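Local coordinates for protein Blo t 1 allergen (Blomia tropicalis, PDB 5JT8) that is a mite allergen of the papain family, probably made as a zymogen and acting as a cysteine protease once its propeptide is removed, at residues 140-145 with 281-285; 247-253 with 324-330; 159-165 with 199-205. All coordinates share one frame; numbering follows the deposited sequence.

Interaction 1 of 3, residues 140-145 with 281-285; sequences FAAAGV and HAVIL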
# COMPACT_ATOMS: atom_id res chain seq x y z
N PHE A 140 4.70 2.55 4.64
CA PHE A 140 3.48 2.18 5.36
C PHE A 140 3.17 0.67 5.24
O PHE A 140 2.70 0.06 6.20
CB PHE A 140 2.29 3.02 4.86
CG PHE A 140 2.31 4.43 5.39
CD1 PHE A 140 3.11 5.40 4.81
CD2 PHE A 140 1.56 4.76 6.51
CE1 PHE A 140 3.14 6.70 5.33
CE2 PHE A 140 1.58 6.04 7.03
CZ PHE A 140 2.38 7.02 6.45
N ALA A 141 3.47 0.08 4.09
CA ALA A 141 3.16 -1.32 3.86
C ALA A 141 4.06 -2.20 4.74
O ALA A 141 3.59 -3.15 5.39
CB ALA A 141 3.32 -1.68 2.35
N ALA A 142 5.34 -1.87 4.77
CA ALA A 142 6.27 -2.61 5.61
C ALA A 142 5.91 -2.43 7.09
O ALA A 142 5.87 -3.39 7.84
CB ALA A 142 7.70 -2.15 5.35
N ALA A 143 5.67 -1.19 7.50
CA ALA A 143 5.37 -0.92 8.90
C ALA A 143 4.08 -1.63 9.30
O ALA A 143 3.98 -2.15 10.40
CB ALA A 143 5.26 0.57 9.17
N GLY A 144 3.12 -1.66 8.37
CA GLY A 144 1.84 -2.31 8.58
C GLY A 144 1.96 -3.82 8.82
O GLY A 144 1.35 -4.38 9.73
N VAL A 145 2.76 -4.48 8.00
CA VAL A 145 3.04 -5.89 8.20
C VAL A 145 3.69 -6.11 9.57
O VAL A 145 3.25 -6.97 10.33
CB VAL A 145 3.94 -6.44 7.08
CG1 VAL A 145 4.56 -7.78 7.48
CG2 VAL A 145 3.14 -6.57 5.80
N HIS A 281 2.47 1.24 -6.54
CA HIS A 281 1.91 1.42 -5.21
C HIS A 281 2.10 0.17 -4.37
O HIS A 281 1.83 -0.93 -4.84
CB HIS A 281 0.44 1.76 -5.33
CG HIS A 281 -0.21 2.15 -4.04
ND1 HIS A 281 0.38 3.00 -3.13
CD2 HIS A 281 -1.43 1.84 -3.52
CE1 HIS A 281 -0.43 3.18 -2.11
NE2 HIS A 281 -1.53 2.49 -2.32
N ALA A 282 2.57 0.35 -3.14
CA ALA A 282 2.70 -0.76 -2.20
C ALA A 282 1.54 -0.77 -1.22
O ALA A 282 1.18 0.26 -0.69
CB ALA A 282 4.00 -0.66 -1.43
N VAL A 283 0.95 -1.95 -0.99
CA VAL A 283 -0.11 -2.10 0.00
C VAL A 283 0.05 -3.45 0.69
O VAL A 283 1.06 -4.13 0.49
CB VAL A 283 -1.51 -2.00 -0.62
CG1 VAL A 283 -1.77 -0.60 -1.17
CG2 VAL A 283 -1.71 -3.07 -1.71
N ILE A 284 -0.95 -3.85 1.47
CA ILE A 284 -0.90 -5.08 2.26
C ILE A 284 -2.09 -5.99 1.98
O ILE A 284 -3.23 -5.53 1.95
CB ILE A 284 -0.87 -4.75 3.79
CG1 ILE A 284 0.39 -3.93 4.14
CG2 ILE A 284 -0.95 -6.00 4.65
CD1 ILE A 284 0.31 -3.28 5.54
N LEU A 285 -1.83 -7.28 1.76
CA LEU A 285 -2.90 -8.28 1.76
C LEU A 285 -3.09 -8.79 3.17
O LEU A 285 -2.12 -9.21 3.80
CB LEU A 285 -2.58 -9.44 0.81
CG LEU A 285 -2.48 -9.18 -0.69
CD1 LEU A 285 -2.08 -10.47 -1.42
CD2 LEU A 285 -3.82 -8.66 -1.20
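Ala-141 and Ile-284 carry this contact of helix 140-145 with strand 281-285, whose axes come within 7.3 Å and run nearly the same way, at 18°. The apolar side-chain contacts come first. The methyl of Ala-141 points at the strand and meets the methyl of Ala-282, CB to CB 4.0 Å, while its other flank touches CG1 of Ile-284. Further along, Val-145 lays its CG2 obliquely across the same CG1, at 4.2 Å.

A second group sets side chain against backbone. Ile-284 has CG1 anti to its own carbonyl carbon (chi1 -62°) and is extended beyond it, which carries CD1 onto the helix surface. There CD1 lies 3.3 Å from Ala-141 O and 3.5 Å from Gly-144 CA. Glycine suits that site because it has no side chain in the space that CD1 fills. In return, the CB of Ala-141 rests 3.8 Å from Val-283 O.

Polar bonding stays on each side of the contact. Val-145 N donates a hydrogen bond to Ala-141 O over 3.0 Å, inside the helix, and the strand's polar groups pair with neighbouring strands, Val-283 with Ile-252 and Ile-284 with Arg-300. Helix 187-196 takes another flank, through Ser-187 against Ala-141.

With the helix bonded within itself and the strand to its neighbours in the sheet, the two meet by van der Waals contact, hydrocarbon against hydrocarbon and against carbonyl oxygens that already have partners. Ala-141 and Gly-144 leave room for the branched Ile-284, with Val-145 closing one side, so dispersion and exclusion of water hold helix to sheet.

Interaction 2 of 3, residues 247-253 with 324-330; sequences HGPVVIY and INNYVTY. Unlike the reference sequence in segment 324-330: Tyr-327 (reference Phe).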
# COMPACT_ATOMS: atom_id res chain seq x y z
N HIS A 247 2.55 -16.85 7.48
CA HIS A 247 3.49 -15.80 7.89
C HIS A 247 2.85 -14.45 8.21
O HIS A 247 3.55 -13.51 8.57
CB HIS A 247 4.57 -15.64 6.81
CG HIS A 247 5.32 -16.90 6.53
ND1 HIS A 247 6.28 -17.39 7.39
CD2 HIS A 247 5.23 -17.79 5.52
CE1 HIS A 247 6.76 -18.52 6.91
NE2 HIS A 247 6.14 -18.79 5.77
N GLY A 248 1.52 -14.36 8.12
CA GLY A 248 0.84 -13.10 8.41
C GLY A 248 0.59 -12.22 7.18
O GLY A 248 0.84 -12.64 6.05
N PRO A 249 0.07 -11.00 7.41
CA PRO A 249 -0.16 -10.06 6.31
C PRO A 249 1.11 -9.82 5.51
O PRO A 249 2.22 -9.84 6.08
CB PRO A 249 -0.61 -8.79 7.04
CG PRO A 249 -1.36 -9.34 8.24
CD PRO A 249 -0.53 -10.54 8.67
N VAL A 250 0.95 -9.64 4.20
CA VAL A 250 2.09 -9.50 3.30
C VAL A 250 2.03 -8.18 2.53
O VAL A 250 0.95 -7.66 2.26
CB VAL A 250 2.15 -10.68 2.31
CG1 VAL A 250 2.30 -12.01 3.08
CG2 VAL A 250 0.91 -10.71 1.42
N VAL A 251 3.20 -7.64 2.21
CA VAL A 251 3.32 -6.49 1.31
C VAL A 251 3.16 -6.97 -0.11
O VAL A 251 3.72 -8.01 -0.48
CB VAL A 251 4.69 -5.78 1.43
CG1 VAL A 251 4.79 -4.62 0.43
CG2 VAL A 251 4.91 -5.28 2.84
N ILE A 252 2.39 -6.24 -0.90
CA ILE A 252 2.35 -6.44 -2.34
C ILE A 252 2.58 -5.11 -3.06
O ILE A 252 2.36 -4.04 -2.51
CB ILE A 252 0.99 -7.03 -2.83
CG1 ILE A 252 -0.15 -6.07 -2.51
CG2 ILE A 252 0.71 -8.39 -2.19
CD1 ILE A 252 -1.42 -6.34 -3.31
N TYR A 253 3.04 -5.19 -4.29
CA TYR A 253 3.19 -4.02 -5.14
C TYR A 253 2.23 -4.13 -6.30
O TYR A 253 2.19 -5.16 -6.98
CB TYR A 253 4.60 -3.89 -5.66
CG TYR A 253 5.49 -3.09 -4.76
CD1 TYR A 253 5.97 -3.63 -3.58
CD2 TYR A 253 5.82 -1.77 -5.07
CE1 TYR A 253 6.78 -2.90 -2.76
CE2 TYR A 253 6.63 -1.03 -4.24
CZ TYR A 253 7.11 -1.60 -3.08
OH TYR A 253 7.92 -0.89 -2.23
N ILE A 324 -1.04 -7.64 -8.50
CA ILE A 324 -1.07 -8.04 -7.09
C ILE A 324 -0.10 -9.17 -6.75
O ILE A 324 0.55 -9.15 -5.70
CB ILE A 324 -2.51 -8.46 -6.69
CG1 ILE A 324 -3.36 -7.21 -6.43
CG2 ILE A 324 -2.52 -9.40 -5.47
CD1 ILE A 324 -4.85 -7.52 -6.43
N ASN A 325 0.01 -10.15 -7.65
CA ASN A 325 0.91 -11.29 -7.43
C ASN A 325 2.38 -11.07 -7.83
O ASN A 325 3.18 -11.99 -7.75
CB ASN A 325 0.42 -12.51 -8.22
CG ASN A 325 -0.98 -12.95 -7.82
OD1 ASN A 325 -1.95 -12.22 -7.99
ND2 ASN A 325 -1.08 -14.18 -7.30
N ASN A 326 2.74 -9.88 -8.29
CA ASN A 326 4.07 -9.68 -8.85
C ASN A 326 5.16 -9.71 -7.78
O ASN A 326 6.16 -10.40 -7.94
CB ASN A 326 4.15 -8.37 -9.64
CG ASN A 326 3.36 -8.42 -10.95
OD1 ASN A 326 2.89 -9.48 -11.36
ND2 ASN A 326 3.24 -7.27 -11.62
N TYR A 327 4.94 -8.98 -6.70
CA TYR A 327 5.99 -8.74 -5.71
C TYR A 327 5.46 -8.86 -4.29
O TYR A 327 5.23 -7.86 -3.60
CB TYR A 327 6.60 -7.34 -5.88
CG TYR A 327 7.13 -7.07 -7.26
CD1 TYR A 327 8.32 -7.64 -7.70
CD2 TYR A 327 6.45 -6.22 -8.12
CE1 TYR A 327 8.82 -7.37 -8.96
CE2 TYR A 327 6.93 -5.95 -9.39
CZ TYR A 327 8.12 -6.53 -9.80
OH TYR A 327 8.60 -6.26 -11.05
N VAL A 328 5.29 -10.09 -3.85
CA VAL A 328 4.73 -10.35 -2.56
C VAL A 328 5.84 -10.67 -1.57
O VAL A 328 6.70 -11.52 -1.84
CB VAL A 328 3.73 -11.50 -2.63
CG1 VAL A 328 3.09 -11.75 -1.28
CG2 VAL A 328 2.66 -11.17 -3.70
N THR A 329 5.83 -9.99 -0.43
CA THR A 329 6.90 -10.12 0.56
C THR A 329 6.33 -10.31 1.94
O THR A 329 5.48 -9.53 2.37
CB THR A 329 7.80 -8.89 0.60
OG1 THR A 329 8.40 -8.69 -0.68
CG2 THR A 329 8.90 -9.04 1.68
N TYR A 330 6.80 -11.33 2.66
CA TYR A 330 6.42 -11.48 4.07
C TYR A 330 7.61 -11.22 4.99
O TYR A 330 8.77 -11.18 4.55
CB TYR A 330 5.83 -12.88 4.32
CG TYR A 330 6.80 -14.06 4.18
CD1 TYR A 330 6.96 -14.71 2.97
CD2 TYR A 330 7.51 -14.55 5.28
CE1 TYR A 330 7.82 -15.81 2.84
CE2 TYR A 330 8.36 -15.65 5.16
CZ TYR A 330 8.51 -16.27 3.93
OH TYR A 330 9.34 -17.36 3.79
O HOH W 1 7.15 -19.81 2.99
O HOH W 2 2.71 -7.54 -6.00
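His-247 and Tyr-330 lie flat on one another in an offset stack, centroids 4.0 Å apart and planes 18° from parallel. Tyr-330 CE2 sits over the middle of the imidazole, whereas His-247 CG lies above the rim of the phenol. The tyrosine's CG stands between its backbone N and carbonyl carbon (chi1 67°), which swings the ring back over the histidine. A water lies 3.1 Å from His-247 NE2 and reaches Tyr-330 OH weakly.

Beside the stack, Val-250 turns CG2 onto Val-328 CG1, 3.6 Å away, and CG1 onto the CB of Tyr-330. Ile-252 lies alongside Val-328, both pointing the same way, and rests CD1 against the fork of Ile-324, touching both CG1 and CG2; branched residues fill this layer closely. At the far end the ring of Tyr-327 comes to Tyr-253 with its CD2 3.9 Å from CB. A second water accepts from Tyr-327 N at 2.7 Å and can donate to Tyr-253 O and Ile-324 O, though more acceptors surround it than it has protons.

The backbones join at one antiparallel hydrogen-bonded pair, Val-251 with Thr-329: Val-251 N to Thr-329 O is 3.0 Å, and Thr-329 N to Val-251 O is 2.9 Å and straighter.

On its other edge strand 250-254 pairs with strand 281-291, and strand 329-332 pairs with 227-230. Helix 237-247 packs on Val-250 and Tyr-330, while helix 187-196 meets Val-251 and Thr-329 through Phe-191.

Interaction 3 of 3, residues 159-165 with 199-205; sequences ELSEQEL and LVEERNY. Unlike the reference sequence in segment 199-205: Arg-203 (reference Glu).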
# COMPACT_ATOMS: atom_id res chain seq x y z
N GLU A 159 2.35 1.52 17.09
CA GLU A 159 2.34 2.35 15.91
C GLU A 159 3.77 2.75 15.62
O GLU A 159 4.38 3.50 16.38
CB GLU A 159 1.46 3.58 16.11
CG GLU A 159 1.37 4.42 14.87
CD GLU A 159 0.40 5.57 15.00
OE1 GLU A 159 -0.18 5.75 16.10
OE2 GLU A 159 0.22 6.29 14.00
N LEU A 160 4.31 2.22 14.53
CA LEU A 160 5.69 2.49 14.16
C LEU A 160 5.82 3.76 13.33
O LEU A 160 4.85 4.24 12.73
CB LEU A 160 6.27 1.30 13.40
CG LEU A 160 6.28 -0.02 14.17
CD1 LEU A 160 6.77 -1.16 13.28
CD2 LEU A 160 7.12 0.07 15.43
N SER A 161 7.03 4.31 13.32
CA SER A 161 7.35 5.53 12.58
C SER A 161 7.67 5.27 11.10
O SER A 161 8.79 4.86 10.77
CB SER A 161 8.54 6.23 13.24
OG SER A 161 8.90 7.42 12.56
N GLU A 162 6.70 5.52 10.22
CA GLU A 162 6.97 5.53 8.79
C GLU A 162 8.00 6.61 8.42
O GLU A 162 8.79 6.43 7.49
CB GLU A 162 5.69 5.76 7.98
CG GLU A 162 4.80 4.53 7.86
CD GLU A 162 3.94 4.30 9.09
OE1 GLU A 162 3.97 5.15 10.02
OE2 GLU A 162 3.22 3.27 9.13
N GLN A 163 7.98 7.72 9.15
CA GLN A 163 8.85 8.85 8.83
C GLN A 163 10.32 8.45 9.00
O GLN A 163 11.19 8.88 8.23
CB GLN A 163 8.51 10.06 9.70
CG GLN A 163 9.21 11.37 9.31
CD GLN A 163 8.79 11.90 7.96
OE1 GLN A 163 7.59 12.10 7.70
NE2 GLN A 163 9.76 12.13 7.08
N GLU A 164 10.60 7.61 10.00
CA GLU A 164 11.97 7.17 10.22
C GLU A 164 12.43 6.32 9.03
O GLU A 164 13.59 6.36 8.65
CB GLU A 164 12.11 6.36 11.52
CG GLU A 164 13.57 5.93 11.76
CD GLU A 164 13.80 5.14 13.03
OE1 GLU A 164 12.81 4.77 13.70
OE2 GLU A 164 14.98 4.87 13.34
N LEU A 165 11.51 5.55 8.45
CA LEU A 165 11.83 4.79 7.25
C LEU A 165 12.12 5.74 6.08
O LEU A 165 13.11 5.57 5.36
CB LEU A 165 10.68 3.84 6.88
CG LEU A 165 10.54 2.57 7.72
CD1 LEU A 165 9.29 1.80 7.33
CD2 LEU A 165 11.81 1.68 7.60
N LEU A 199 12.72 0.19 14.25
CA LEU A 199 11.99 1.45 14.20
C LEU A 199 11.48 1.87 15.57
O LEU A 199 11.02 1.02 16.34
CB LEU A 199 10.80 1.36 13.24
CG LEU A 199 11.10 1.21 11.76
CD1 LEU A 199 9.81 0.84 11.00
CD2 LEU A 199 11.70 2.50 11.22
N VAL A 200 11.55 3.16 15.88
CA VAL A 200 10.92 3.67 17.09
C VAL A 200 9.44 3.89 16.78
O VAL A 200 9.03 3.84 15.62
CB VAL A 200 11.54 4.98 17.61
CG1 VAL A 200 13.00 4.78 17.99
CG2 VAL A 200 11.38 6.10 16.58
N GLU A 201 8.65 4.14 17.82
CA GLU A 201 7.23 4.41 17.61
C GLU A 201 6.99 5.79 17.02
O GLU A 201 7.82 6.70 17.15
CB GLU A 201 6.47 4.29 18.93
CG GLU A 201 6.17 2.86 19.37
CD GLU A 201 5.79 2.83 20.84
OE1 GLU A 201 6.69 3.08 21.68
OE2 GLU A 201 4.61 2.57 21.15
N GLU A 202 5.83 5.92 16.39
CA GLU A 202 5.32 7.17 15.87
C GLU A 202 5.52 8.38 16.79
O GLU A 202 5.93 9.45 16.33
CB GLU A 202 3.83 7.01 15.54
CG GLU A 202 3.16 8.26 15.03
CD GLU A 202 3.64 8.65 13.65
OE1 GLU A 202 4.20 7.79 12.95
OE2 GLU A 202 3.44 9.82 13.26
N ARG A 203 5.24 8.21 18.08
CA ARG A 203 5.39 9.28 19.07
C ARG A 203 6.76 9.95 19.04
O ARG A 203 6.89 11.15 19.28
CB ARG A 203 5.20 8.77 20.50
CG ARG A 203 3.83 8.25 20.89
CD ARG A 203 3.99 7.32 22.10
NE ARG A 203 4.97 7.88 23.05
CZ ARG A 203 5.90 7.17 23.69
NH1 ARG A 203 5.99 5.86 23.51
NH2 ARG A 203 6.73 7.79 24.52
N ASN A 204 7.78 9.15 18.79
CA ASN A 204 9.15 9.60 18.93
C ASN A 204 9.74 10.11 17.62
O ASN A 204 10.76 10.79 17.61
CB ASN A 204 10.01 8.48 19.50
CG ASN A 204 9.71 8.22 20.97
OD1 ASN A 204 9.33 7.11 21.35
ND2 ASN A 204 9.87 9.24 21.79
N TYR A 205 9.10 9.77 16.50
CA TYR A 205 9.58 10.24 15.20
C TYR A 205 8.32 10.40 14.34
O TYR A 205 8.01 9.52 13.54
CB TYR A 205 10.57 9.24 14.57
CG TYR A 205 11.45 9.76 13.43
CD1 TYR A 205 10.98 10.73 12.56
CD2 TYR A 205 12.80 9.41 13.34
CE1 TYR A 205 11.77 11.25 11.55
CE2 TYR A 205 13.62 9.92 12.31
CZ TYR A 205 13.10 10.85 11.43
OH TYR A 205 13.89 11.38 10.42
O HOH W 3 2.46 5.82 12.06
O HOH W 4 6.46 8.50 11.33
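The Tyr-205 ring lies with one face on the first turn of helix 162-168. Glu-164 CA stands 3.8 Å above its centre, Gln-163 C lies nearer the rim, and the CB of Glu-164 makes an off-centre CH-pi contact. Gln-163 brings its CG to CE1 of the ring at 3.4 Å, while beyond it the phenol OH bonds to Asp-167. The Glu-164 carboxylate is tilted only 15° from the ring plane. Its extended chain passes Leu-199 in the opposite direction, and OE1 takes the N-H of Val-200 nearly along the C-O axis (3.0 Å); OE2 makes a salt bridge with Arg-222. A glutamate suits this place, being long enough to span both partners.

The carboxylate planes of Glu-159 and Glu-202 are 21° apart, and aliphatic CG of Glu-159 touches CB of Glu-202. Glu-202 OE1 accepts a hydrogen bond from a water that itself accepts from Gln-163 N, and OE2 takes Tyr-207 N. The helix N-terminus may stabilise this carboxylate's charge, whereas Glu-162 probably opposes it.

Ser-161 is the N-cap: with OG anti to its own N (chi1 180°), it accepts from Glu-164 N at 3.1 Å and donates to Tyr-205 O over a very short 2.5 Å. Two backbone bonds also join the segments: Glu-202 N to Glu-159 O at 2.8 Å, and Ser-161 N to Val-200 O at 3.1 Å. Leu-199 packs CD2 against CG of Leu-165, 3.7 Å away.

This serine-capped short helix, packed against the loop after helix 187-196, belongs to the helical half of the papain fold, and ends at Cys-168, disulfide-bonded to Cys-214.

Interactions 1 and 2 have centres about 8 Å apart and share one sheet: strand 250-254 pairs with strand 281-291, Leu-285 N lying 2.9 Å from Val-250 O and Val-283 O 2.9 Å from Ile-252 N. The centres of interactions 1 and 3 are about 15 Å apart, yet the two touch where Glu-162 OE2 comes 3.4 Å from Ala-143 CB; between interactions 2 and 3 the nearest atoms are about 9 Å apart. Helix 139-154 thus takes part in both of the touching contacts. It starts just after Cys-137, found oxidised as s-hydroxycysteine, and strand 281-291 begins with His-281, which bonds Asn-301, as in the active sites of papain relatives. Interaction 1 joins that helix to that strand, next to the probable active site.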